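Long-range contacts in beta-glucoside phosphorylase BglX (Unidentified, PDB 5VQE), which probably cleaves beta-glucosides by phosphorolysis, as a member of glycoside hydrolase family 3, and binds 2-deoxy-2-fluoroglucose in its sugar pocket: residues 110-115 with 529-534; 160-165 with 512-517. One frame throughout, in Å; residues are numbered along the deposited sequence.

Contact 1: 110-115 with 529-534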
# COMPACT_ATOMS: atom_id res chain seq x y z
N VAL A 110 -2.81 4.20 -11.56
CA VAL A 110 -2.97 3.06 -12.46
C VAL A 110 -4.09 2.16 -11.96
O VAL A 110 -5.16 2.08 -12.59
CB VAL A 110 -1.65 2.27 -12.58
CG1 VAL A 110 -1.84 1.03 -13.45
CG2 VAL A 110 -0.54 3.16 -13.13
N ALA A 111 -3.86 1.48 -10.84
CA ALA A 111 -4.83 0.54 -10.30
C ALA A 111 -4.40 0.15 -8.90
O ALA A 111 -3.22 0.25 -8.54
CB ALA A 111 -4.96 -0.70 -11.18
N SER A 112 -5.36 -0.31 -8.11
CA SER A 112 -5.02 -1.02 -6.88
C SER A 112 -4.27 -2.30 -7.25
O SER A 112 -4.42 -2.82 -8.36
CB SER A 112 -6.27 -1.36 -6.07
OG SER A 112 -7.09 -2.29 -6.77
N PRO A 113 -3.45 -2.83 -6.33
CA PRO A 113 -2.80 -4.12 -6.62
C PRO A 113 -3.79 -5.23 -6.91
O PRO A 113 -3.51 -6.10 -7.75
CB PRO A 113 -1.99 -4.38 -5.34
CG PRO A 113 -1.67 -3.01 -4.83
CD PRO A 113 -2.89 -2.18 -5.13
N MET A 114 -4.94 -5.25 -6.24
CA MET A 114 -5.88 -6.33 -6.47
C MET A 114 -6.47 -6.24 -7.86
O MET A 114 -6.69 -7.27 -8.51
CB MET A 114 -6.98 -6.34 -5.42
CG MET A 114 -7.91 -7.52 -5.58
SD MET A 114 -9.18 -7.62 -4.33
CE MET A 114 -8.22 -8.23 -2.93
N GLY A 115 -6.72 -5.03 -8.35
CA GLY A 115 -7.15 -4.87 -9.73
C GLY A 115 -6.13 -5.43 -10.70
O GLY A 115 -6.47 -6.13 -11.65
N ALA A 529 -14.70 -3.91 -9.62
CA ALA A 529 -13.75 -3.15 -10.43
C ALA A 529 -12.47 -2.79 -9.69
O ALA A 529 -11.51 -2.36 -10.33
CB ALA A 529 -14.41 -1.87 -10.95
N TYR A 530 -12.45 -2.90 -8.35
CA TYR A 530 -11.24 -2.84 -7.52
C TYR A 530 -10.61 -1.46 -7.40
O TYR A 530 -9.85 -1.21 -6.46
CB TYR A 530 -10.17 -3.80 -8.03
CG TYR A 530 -10.65 -5.20 -8.35
CD1 TYR A 530 -10.94 -6.11 -7.34
CD2 TYR A 530 -10.78 -5.62 -9.67
CE1 TYR A 530 -11.37 -7.39 -7.63
CE2 TYR A 530 -11.20 -6.89 -9.97
CZ TYR A 530 -11.50 -7.77 -8.95
OH TYR A 530 -11.92 -9.05 -9.25
N THR A 531 -10.88 -0.56 -8.35
CA THR A 531 -10.25 0.75 -8.40
C THR A 531 -11.26 1.80 -8.82
O THR A 531 -12.00 1.58 -9.78
CB THR A 531 -9.08 0.76 -9.39
OG1 THR A 531 -8.18 -0.32 -9.11
CG2 THR A 531 -8.35 2.08 -9.35
N SER A 532 -11.26 2.94 -8.14
CA SER A 532 -12.17 4.04 -8.48
C SER A 532 -11.34 5.18 -9.07
O SER A 532 -10.93 6.11 -8.38
CB SER A 532 -12.95 4.50 -7.26
OG SER A 532 -13.97 5.41 -7.67
N ASN A 533 -11.05 5.07 -10.37
CA ASN A 533 -10.41 6.15 -11.09
C ASN A 533 -11.06 6.29 -12.46
O ASN A 533 -11.92 5.49 -12.85
CB ASN A 533 -8.89 5.94 -11.21
CG ASN A 533 -8.51 4.71 -12.00
OD1 ASN A 533 -9.35 4.06 -12.62
ND2 ASN A 533 -7.23 4.38 -11.98
N GLU A 534 -10.65 7.33 -13.19
CA GLU A 534 -11.28 7.62 -14.47
C GLU A 534 -11.17 6.45 -15.43
O GLU A 534 -12.14 6.09 -16.11
CB GLU A 534 -10.66 8.88 -15.07
CG GLU A 534 -10.96 9.07 -16.56
CD GLU A 534 -10.61 10.46 -17.05
OE1 GLU A 534 -10.08 11.26 -16.25
OE2 GLU A 534 -10.89 10.76 -18.23
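Ser112 OG is turned between its own backbone N and carbonyl carbon (chi1 66°), where it faces Tyr530; Thr531 OG1, anti to its carbonyl carbon and beside its N (chi1 -53°), faces the Ser112 backbone. The two groups meet at the N-cap of helix 113-119, within the TIM-barrel part of this family 3 enzyme, against the loop between strand 525-528 and helix 534-544 of the later alpha/beta part. Ser112 is the N-cap residue: its OG accepts from Gly115 N at 3.2 Å and donates to Tyr530 O at 3.0 Å, coming to that oxygen from above the carbonyl plane. One hydroxyl thus caps the first turn and ties the helix start to loop 529-534. Ser112 N in turn donates to Thr531 OG1 at 3.0 Å in a nearly straight bond (165°), and the gamma-methyl of Thr531 packs near Ala111 CA. Further back, the amide of Asn533 gives a more bent bond from ND2 to Val110 O, 3.2 Å long, with the acceptor close to the amide plane. Asn533 is itself the N-cap of helix 534-544, its side chain capping a backbone N there, and OD1 also bonds to Thr536 OG1. At the opposite end, Gly115 brings its CA within 3.6 Å of Tyr530 CB. The Tyr530 ring lies beside the first turn of the helix, with Met114 O over one face, and its OH is hydrogen-bonded to Thr393 OG1. Met114 crosses the ring at about a right angle, its CG 3.8 Å from Tyr530 CD1. The chain is extended as far as SD and bends at the CG-SD bond, which turns CE; SD makes an oblique Met-aromatic contact, 4.8 Å from the Tyr530 ring centroid.

Contact 2: 160-165 with 512-517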
# COMPACT_ATOMS: atom_id res chain seq x y z
N THR A 160 -5.85 -4.71 4.52
CA THR A 160 -5.30 -5.51 3.44
C THR A 160 -6.14 -5.28 2.19
O THR A 160 -5.98 -4.26 1.51
CB THR A 160 -5.25 -6.98 3.84
OG1 THR A 160 -6.50 -7.37 4.43
CG2 THR A 160 -4.13 -7.20 4.87
N ASN A 161 -7.07 -6.18 1.89
CA ASN A 161 -8.14 -5.91 0.91
C ASN A 161 -7.49 -5.58 -0.44
O ASN A 161 -6.58 -6.30 -0.87
CB ASN A 161 -9.05 -4.83 1.48
CG ASN A 161 -10.41 -4.80 0.83
OD1 ASN A 161 -10.69 -3.96 -0.04
ND2 ASN A 161 -11.27 -5.73 1.24
N VAL A 162 -7.88 -4.49 -1.10
CA VAL A 162 -7.38 -4.21 -2.44
C VAL A 162 -5.91 -3.82 -2.46
O VAL A 162 -5.34 -3.71 -3.55
CB VAL A 162 -8.19 -3.09 -3.13
CG1 VAL A 162 -9.62 -3.53 -3.35
CG2 VAL A 162 -8.13 -1.79 -2.35
N ARG A 163 -5.28 -3.61 -1.31
CA ARG A 163 -3.84 -3.34 -1.29
C ARG A 163 -3.02 -4.59 -1.58
O ARG A 163 -1.81 -4.47 -1.82
CB ARG A 163 -3.42 -2.75 0.05
CG ARG A 163 -4.04 -1.38 0.36
CD ARG A 163 -3.68 -0.94 1.77
NE ARG A 163 -2.31 -0.44 1.88
CZ ARG A 163 -1.61 -0.40 3.01
NH1 ARG A 163 -2.15 -0.86 4.14
NH2 ARG A 163 -0.38 0.07 3.01
N THR A 164 -3.64 -5.76 -1.56
CA THR A 164 -2.97 -7.02 -1.82
C THR A 164 -3.24 -7.48 -3.25
O THR A 164 -4.12 -6.97 -3.94
CB THR A 164 -3.43 -8.12 -0.85
OG1 THR A 164 -4.73 -8.59 -1.24
CG2 THR A 164 -3.48 -7.63 0.59
N TYR A 165 -2.47 -8.48 -3.67
CA TYR A 165 -2.73 -9.21 -4.90
C TYR A 165 -3.69 -10.38 -4.68
O TYR A 165 -3.70 -11.33 -5.46
CB TYR A 165 -1.41 -9.72 -5.50
CG TYR A 165 -0.48 -8.60 -5.91
CD1 TYR A 165 -0.84 -7.70 -6.91
CD2 TYR A 165 0.75 -8.43 -5.29
CE1 TYR A 165 -0.00 -6.67 -7.27
CE2 TYR A 165 1.60 -7.39 -5.66
CZ TYR A 165 1.21 -6.52 -6.64
OH TYR A 165 2.04 -5.49 -7.00
N SER A 512 -13.98 -0.72 -5.24
CA SER A 512 -12.89 -0.96 -4.29
C SER A 512 -13.06 -2.31 -3.62
O SER A 512 -12.61 -3.33 -4.16
CB SER A 512 -12.84 0.19 -3.28
OG SER A 512 -11.58 0.23 -2.67
N ASN A 513 -13.73 -2.35 -2.46
CA ASN A 513 -13.83 -3.57 -1.67
C ASN A 513 -14.48 -4.69 -2.48
O ASN A 513 -15.61 -4.52 -2.97
CB ASN A 513 -14.64 -3.29 -0.40
CG ASN A 513 -14.67 -4.46 0.56
OD1 ASN A 513 -14.28 -5.57 0.23
ND2 ASN A 513 -15.16 -4.21 1.77
N PRO A 514 -13.82 -5.84 -2.67
CA PRO A 514 -14.40 -6.91 -3.48
C PRO A 514 -15.42 -7.77 -2.75
O PRO A 514 -16.00 -8.67 -3.37
CB PRO A 514 -13.17 -7.75 -3.86
CG PRO A 514 -12.30 -7.60 -2.65
CD PRO A 514 -12.46 -6.18 -2.22
N TYR A 515 -15.66 -7.51 -1.47
CA TYR A 515 -16.49 -8.39 -0.64
C TYR A 515 -17.86 -7.82 -0.34
O TYR A 515 -18.51 -8.27 0.61
CB TYR A 515 -15.77 -8.69 0.67
CG TYR A 515 -14.42 -9.34 0.49
CD1 TYR A 515 -13.26 -8.70 0.89
CD2 TYR A 515 -14.30 -10.59 -0.10
CE1 TYR A 515 -12.03 -9.29 0.72
CE2 TYR A 515 -13.08 -11.19 -0.27
CZ TYR A 515 -11.94 -10.54 0.14
OH TYR A 515 -10.72 -11.14 -0.05
N HIS A 516 -18.34 -6.84 -1.11
CA HIS A 516 -19.58 -6.17 -0.73
C HIS A 516 -20.80 -7.07 -0.82
O HIS A 516 -21.85 -6.73 -0.25
CB HIS A 516 -19.80 -4.91 -1.58
CG HIS A 516 -19.02 -3.73 -1.10
ND1 HIS A 516 -18.90 -3.41 0.23
CD2 HIS A 516 -18.33 -2.78 -1.79
CE1 HIS A 516 -18.16 -2.31 0.35
NE2 HIS A 516 -17.81 -1.91 -0.86
N LEU A 517 -20.72 -8.22 -1.50
CA LEU A 517 -21.82 -9.16 -1.41
C LEU A 517 -22.10 -9.59 0.03
O LEU A 517 -23.16 -10.16 0.29
CB LEU A 517 -21.54 -10.39 -2.29
CG LEU A 517 -21.76 -10.20 -3.79
CD1 LEU A 517 -21.26 -11.40 -4.57
CD2 LEU A 517 -23.24 -9.93 -4.14
O HOH W 1 -11.43 -1.30 -0.40
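Asn161 CG stands anti to the backbone N (chi1 -160°), carrying the amide out toward Asn513, Pro514 and Tyr515. On the tight side, Asn161 ND2 donates a nearly straight bond (170°) to Asn513 OD1 at 3.2 Å, the two amide planes being almost perpendicular (86°). That oxygen also accepts from Tyr515 N at 2.9 Å, closing an Asx turn; the two donors reach it from opposite faces of its plane. The same ND2 sits at the edge of the Tyr515 ring, 3.6 Å from CD1, while the ring's OH is hydrogen-bonded to Asp152. Beside it along the chain, Val162 CG1 presses on Ser512 O at 3.1 Å and reaches Pro514 CD at 4.0 Å. The looser side is bridged by a water: it donates to Asn161 OD1 at 2.8 Å and is hydrogen-bonded to Ser512 OG, while Val162 CG2 comes no nearer than 4.0 Å to that hydroxyl. Next to Val162, Arg163 turns the other way, paired with Glu94 and bonded to O3 of the bound sugar. An Asx turn of the later alpha/beta part thus meets the loop of the family 3 barrel that carries Arg163 of the sugar pocket.

Overall arrangement
From the N terminus, the chain first lays down residues 110-115, entering helix 113-119, and then residues 160-165, in the loop between strand 143-144 and helix 169-184. It completes the rest of the barrel part before building the six-stranded mixed sheet. Residues 512-517, after strand 506-510, close contact 2 across 346 intervening residues; residues 529-534, after strand 525-528, then close contact 1 around it, so contact 2 is nested inside contact 1. Their centres lie about 10 Å apart, and they touch through a probable hydrogen bond from Met114 N to Val162 O (3.1 Å). Together they join two barrel-side segments to neighbouring strand-end loops of the sheet.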